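Local coordinates for sugar fermentation stimulation protein homolog (Pyrococcus furiosus, PDB 4DA2), which probably binds DNA, joining an OB fold to a nuclease-like PD-(D/E)xK domain that holds calcium ions in this crystal, at residues Leu160-Leu163 / Ala164-Lys168; Lys189-Pro192 / Lys193-Glu196. The protein carries 1 engineered substitution. One frame throughout, in Å; residues are numbered along the deposited sequence.

Contact 1: Leu160-Leu163 / Ala164-Lys168; sequences LIKL and ARDGK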
ATOM      1  N   LEU A 160       3.424  17.128   1.011  1.00 19.52           N
ATOM      2  CA  LEU A 160       3.951  16.899  -0.338  1.00 18.01           C
ATOM      3  C   LEU A 160       3.797  18.161  -1.203  1.00 12.00           C
ATOM      4  O   LEU A 160       4.709  18.531  -1.950  1.00 14.49           O
ATOM      5  CB  LEU A 160       3.260  15.682  -1.002  1.00  8.82           C
ATOM      6  CG  LEU A 160       3.639  14.315  -0.414  1.00 13.64           C
ATOM      7  CD1 LEU A 160       2.639  13.237  -0.907  1.00 13.65           C
ATOM      8  CD2 LEU A 160       5.034  13.934  -0.824  1.00 14.65           C
ATOM      9  N   ILE A 161       2.616  18.765  -1.138  1.00 15.24           N
ATOM     10  CA  ILE A 161       2.310  19.986  -1.872  1.00 14.67           C
ATOM     11  C   ILE A 161       3.299  21.093  -1.464  1.00 18.63           C
ATOM     12  O   ILE A 161       3.875  21.776  -2.323  1.00 17.07           O
ATOM     13  CB  ILE A 161       0.845  20.428  -1.631  1.00 15.32           C
ATOM     14  CG1 ILE A 161      -0.129  19.473  -2.335  1.00 15.48           C
ATOM     15  CG2 ILE A 161       0.649  21.891  -2.102  1.00 20.77           C
ATOM     16  CD1 ILE A 161      -1.585  19.658  -1.936  1.00 16.56           C
ATOM     17  N   LYS A 162       3.518  21.252  -0.159  1.00 17.59           N
ATOM     18  CA  LYS A 162       4.424  22.302   0.322  1.00 19.10           C
ATOM     19  C   LYS A 162       5.875  22.068  -0.154  1.00 16.56           C
ATOM     20  O   LYS A 162       6.543  23.001  -0.588  1.00 19.29           O
ATOM     21  CB  LYS A 162       4.347  22.412   1.842  1.00 18.60           C
ATOM     22  CG  LYS A 162       5.513  23.198   2.511  1.00 22.35           C
ATOM     23  CD  LYS A 162       5.447  24.703   2.327  1.00 47.48           C
ATOM     24  CE  LYS A 162       6.279  25.404   3.405  1.00 31.82           C
ATOM     25  NZ  LYS A 162       6.984  26.589   2.871  1.00 34.35           N
ATOM     26  N   LEU A 163       6.348  20.823  -0.081  1.00 15.29           N
ATOM     27  CA  LEU A 163       7.659  20.468  -0.645  1.00 12.88           C
ATOM     28  C   LEU A 163       7.771  20.916  -2.130  1.00 16.95           C
ATOM     29  O   LEU A 163       8.717  21.624  -2.505  1.00 24.31           O
ATOM     30  CB  LEU A 163       7.881  18.961  -0.537  1.00 15.97           C
ATOM     31  CG  LEU A 163       8.234  18.419   0.852  1.00 16.91           C
ATOM     32  CD1 LEU A 163       8.205  16.912   0.795  1.00 15.17           C
ATOM     33  CD2 LEU A 163       9.619  18.890   1.228  1.00 21.98           C
ATOM     34  N   ALA A 164       6.784  20.541  -2.956  1.00 16.28           N
ATOM     35  CA  ALA A 164       6.808  20.863  -4.392  1.00 16.64           C
ATOM     36  C   ALA A 164       6.811  22.369  -4.653  1.00 19.79           C
ATOM     37  O   ALA A 164       7.480  22.832  -5.568  1.00 26.34           O
ATOM     38  CB  ALA A 164       5.654  20.215  -5.120  1.00 19.57           C
ATOM     39  N   ARG A 165       6.044  23.114  -3.857  1.00 21.74           N
ATOM     40  CA  ARG A 165       5.999  24.587  -3.985  1.00 28.51           C
ATOM     41  C   ARG A 165       7.288  25.250  -3.526  1.00 32.61           C
ATOM     42  O   ARG A 165       7.669  26.309  -4.036  1.00 29.57           O
ATOM     43  CB  ARG A 165       4.815  25.169  -3.236  1.00 23.83           C
ATOM     44  CG  ARG A 165       3.523  25.012  -4.009  1.00 18.80           C
ATOM     45  CD  ARG A 165       2.308  25.404  -3.186  1.00 36.04           C
ATOM     46  NE  ARG A 165       1.092  25.133  -3.948  1.00 29.60           N
ATOM     47  CZ  ARG A 165      -0.126  25.047  -3.420  1.00 52.76           C
ATOM     48  NH1 ARG A 165      -0.317  25.232  -2.115  1.00 28.19           N
ATOM     49  NH2 ARG A 165      -1.161  24.777  -4.199  1.00 47.49           N
ATOM     50  N   ASP A 166       7.966  24.612  -2.579  1.00 21.72           N
ATOM     51  CA  ASP A 166       9.296  25.038  -2.175  1.00 29.09           C
ATOM     52  C   ASP A 166      10.352  24.592  -3.185  1.00 32.57           C
ATOM     53  O   ASP A 166      11.543  24.799  -2.971  1.00 32.63           O
ATOM     54  CB  ASP A 166       9.637  24.506  -0.788  1.00 32.55           C
ATOM     55  CG  ASP A 166       8.902  25.233   0.316  1.00 31.73           C
ATOM     56  OD1 ASP A 166       8.211  26.235   0.043  1.00 26.44           O
ATOM     57  OD2 ASP A 166       9.006  24.795   1.469  1.00 35.52           O
ATOM     58  N   GLY A 167       9.907  23.968  -4.271  1.00 30.77           N
ATOM     59  CA  GLY A 167      10.800  23.463  -5.321  1.00 26.76           C
ATOM     60  C   GLY A 167      11.608  22.234  -4.948  1.00 42.21           C
ATOM     61  O   GLY A 167      12.692  22.013  -5.491  1.00 31.81           O
ATOM     62  N   LYS A 168      11.092  21.427  -4.024  1.00 20.30           N
ATOM     63  CA  LYS A 168      11.728  20.150  -3.712  1.00 19.81           C
ATOM     64  C   LYS A 168      11.012  19.022  -4.454  1.00 18.98           C
ATOM     65  O   LYS A 168       9.836  19.159  -4.837  1.00 29.93           O
ATOM     66  CB  LYS A 168      11.758  19.891  -2.211  1.00 25.50           C
ATOM     67  CG  LYS A 168      12.729  20.809  -1.471  1.00 40.18           C
ATOM     68  CD  LYS A 168      12.215  21.123  -0.092  1.00 32.04           C
ATOM     69  CE  LYS A 168      13.219  21.954   0.695  1.00 45.55           C
ATOM     70  NZ  LYS A 168      12.828  22.059   2.129  1.00 43.86           N
TER

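Contact 2: Lys189-Pro192 / Lys193-Glu196; sequences KGDP and KIAE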
ATOM      1  N   LYS A 189     -15.838   9.727  -2.996  1.00 24.98           N
ATOM      2  CA  LYS A 189     -16.793   9.521  -1.887  1.00 29.04           C
ATOM      3  C   LYS A 189     -16.091   9.180  -0.572  1.00 29.14           C
ATOM      4  O   LYS A 189     -16.457   9.707   0.483  1.00 30.01           O
ATOM      5  CB  LYS A 189     -17.831   8.442  -2.239  1.00 29.67           C
ATOM      6  CG  LYS A 189     -18.982   8.312  -1.242  1.00 54.68           C
ATOM      7  CD  LYS A 189     -19.836   7.073  -1.516  1.00 42.76           C
ATOM      8  CE  LYS A 189     -20.793   6.772  -0.372  1.00 60.18           C
ATOM      9  NZ  LYS A 189     -21.827   7.829  -0.197  1.00 64.12           N
ATOM     10  N   GLY A 190     -15.071   8.321  -0.637  1.00 24.26           N
ATOM     11  CA  GLY A 190     -14.284   7.941   0.551  1.00 17.79           C
ATOM     12  C   GLY A 190     -13.662   9.107   1.278  1.00 27.79           C
ATOM     13  O   GLY A 190     -13.634   9.146   2.512  1.00 24.30           O
ATOM     14  N   ASP A 191     -13.124  10.053   0.516  1.00 26.38           N
ATOM     15  CA  ASP A 191     -12.570  11.260   1.098  1.00 22.17           C
ATOM     16  C   ASP A 191     -12.469  12.398   0.066  1.00 29.74           C
ATOM     17  O   ASP A 191     -11.455  12.521  -0.619  1.00 20.78           O
ATOM     18  CB  ASP A 191     -11.207  10.984   1.736  1.00 16.35           C
ATOM     19  CG  ASP A 191     -10.753  12.147   2.617  1.00 29.20           C
ATOM     20  OD1 ASP A 191     -11.168  13.285   2.319  1.00 22.53           O
ATOM     21  OD2 ASP A 191     -10.005  11.933   3.598  1.00 24.74           O
ATOM     22  N   PRO A 192     -13.517  13.239  -0.034  1.00 22.15           N
ATOM     23  CA  PRO A 192     -13.572  14.307  -1.044  1.00 23.74           C
ATOM     24  C   PRO A 192     -12.440  15.326  -0.880  1.00 22.78           C
ATOM     25  O   PRO A 192     -11.986  15.873  -1.871  1.00 20.70           O
ATOM     26  CB  PRO A 192     -14.927  14.967  -0.779  1.00 27.72           C
ATOM     27  CG  PRO A 192     -15.746  13.870  -0.182  1.00 19.65           C
ATOM     28  CD  PRO A 192     -14.791  13.126   0.706  1.00 25.44           C
ATOM     29  N   LYS A 193     -11.985  15.570   0.349  1.00 17.85           N
ATOM     30  CA  LYS A 193     -10.854  16.491   0.599  1.00 21.99           C
ATOM     31  C   LYS A 193      -9.555  15.947  -0.045  1.00 20.55           C
ATOM     32  O   LYS A 193      -8.769  16.710  -0.660  1.00 16.14           O
ATOM     33  CB  LYS A 193     -10.652  16.721   2.103  1.00 22.82           C
ATOM     34  CG  LYS A 193     -11.885  17.303   2.829  1.00 30.31           C
ATOM     35  CD  LYS A 193     -11.623  17.520   4.320  1.00 46.39           C
ATOM     36  CE  LYS A 193     -12.866  18.079   5.025  1.00 30.30           C
ATOM     37  NZ  LYS A 193     -12.645  18.174   6.491  1.00 52.50           N
ATOM     38  N   ILE A 194      -9.361  14.636   0.087  1.00 21.51           N
ATOM     39  CA  ILE A 194      -8.194  13.975  -0.500  1.00 17.75           C
ATOM     40  C   ILE A 194      -8.242  14.034  -2.020  1.00 14.01           C
ATOM     41  O   ILE A 194      -7.227  14.317  -2.665  1.00 20.75           O
ATOM     42  CB  ILE A 194      -8.005  12.520  -0.008  1.00 16.92           C
ATOM     43  CG1 ILE A 194      -7.360  12.506   1.379  1.00 19.80           C
ATOM     44  CG2 ILE A 194      -7.062  11.741  -0.982  1.00 16.94           C
ATOM     45  CD1 ILE A 194      -7.199  11.116   1.933  1.00 16.99           C
ATOM     46  N   ALA A 195      -9.403  13.769  -2.604  1.00 15.18           N
ATOM     47  CA  ALA A 195      -9.518  13.885  -4.071  1.00 19.26           C
ATOM     48  C   ALA A 195      -9.163  15.318  -4.544  1.00 21.95           C
ATOM     49  O   ALA A 195      -8.413  15.492  -5.515  1.00 19.49           O
ATOM     50  CB  ALA A 195     -10.890  13.453  -4.551  1.00 18.77           C
ATOM     51  N   GLU A 196      -9.664  16.329  -3.827  1.00 16.63           N
ATOM     52  CA  GLU A 196      -9.337  17.737  -4.134  1.00 16.45           C
ATOM     53  C   GLU A 196      -7.840  18.025  -3.954  1.00 23.00           C
ATOM     54  O   GLU A 196      -7.224  18.665  -4.810  1.00 17.67           O
ATOM     55  CB  GLU A 196     -10.203  18.698  -3.299  1.00 22.05           C
ATOM     56  CG  GLU A 196      -9.892  20.190  -3.486  1.00 41.23           C
ATOM     57  CD  GLU A 196     -10.280  20.752  -4.849  1.00 39.18           C
ATOM     58  OE1 GLU A 196     -10.724  19.998  -5.747  1.00 27.92           O
ATOM     59  OE2 GLU A 196     -10.134  21.980  -5.022  1.00 43.26           O
TER

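Contact 1: Leu160-Leu163 / Ala164-Lys168
Lys168 N closes on Leu163 O at 2.8 Å, coming from above the carbonyl plane. This bond belongs to a Schellman motif that ends helix 151-165. Gly167 takes positive phi (72°), and Gly167 N bonds to Ala164 O at 3.0 Å. Leu163 CD2 touches Lys168 CD at 3.7 Å, the two side chains crossing at about a right angle. Leu160 and Leu163 face strand 169-176, which the chain enters directly after the turn.

Lys162 pairs with Asp166, four residues on, just past the end of helix 151-165. Lys162 NZ lies 3.0 Å from Asp166 OD2 and 3.1 Å from Asp166 OD1, and each oxygen offers its syn lone pair. The ammonium therefore sits in the fork of the carboxylate. Lys162 reaches it because its chain leaves with CG anti to the backbone N (chi1 164°) and then bends at chi2 and chi4. Both residues are exposed, so this is a surface salt bridge.

Ile161 and Arg165 run side by side in the same direction. Ile161 CG2 lies over the centre of one Arg165 guanidinium face, 3.4 Å above its plane. The Arg165 chain is extended from CG to NE, and its NH2 makes a salt bridge to Glu200 on helix 192-204. Ile161 packs on that same helix.

The last turn thus has three sides: Leu160 and Leu163 against the sheet, Ile161 and Arg165 against helix 192-204, and the exposed Lys162-Asp166 pair. The negative charge of Asp166 near the helix C-terminus is probably offset by the ammonium of Lys162.

Contact 2: Lys189-Pro192 / Lys193-Glu196
With CG anti to the backbone N (chi1 -167°), Asp191 brings its carboxylate over the first turn of helix 192-204, while Ile194 places CG1 anti to its own carbonyl carbon (chi1 -79°). The two side chains cross at about a right angle. Ile194 CD1 comes to 3.4 Å from Asp191 OD2, and Ile194 CG1 lies 3.6 Å from Asp191 CG. Asp191 OD1 accepts from Ile194 N at 3.2 Å, a bond that meets the carboxylate from above its plane. This is an N-cap: Asp191 stands just before the helix, and Pro192 is its first residue. Asp191 O also takes Ala195 N at 3.1 Å, in the carbonyl plane. The next bond of the helix runs from Glu196 N to Pro192 O. The other carboxylate oxygen, OD2, is bound by Ser150 N and Gln154 NE2, so the buried Asp191 ties the start of this helix to that of helix 151-165. Replacing Asp191 by an alanine removes both oxygens and would probably leave Ile194 N without its cap and Ser150 N and Gln154 NE2 without their shared acceptor. Ile194 packs against Pro146 and Ile157, and Lys193 extends outward past Asp191 OD1, touching Gln154 on the way.

Contacts 1 and 2 sit at opposite kinds of helix end. Contact 1 closes helix 151-165 at its C-terminus; contact 2 opens helix 192-204 at its N-terminus. Their centres are about 21 Å apart and they do not touch. Both are partly buried and lie in the PD-(D/E)xK region. Each joins the same two helices: contact 1 through Glu200, contact 2 through Gln154. The chemistry differs. In contact 1 the charged groups are exposed, and its leucines face the sheet. In contact 2 the carboxylate is buried and takes backbone and amide N-H groups instead of an ammonium.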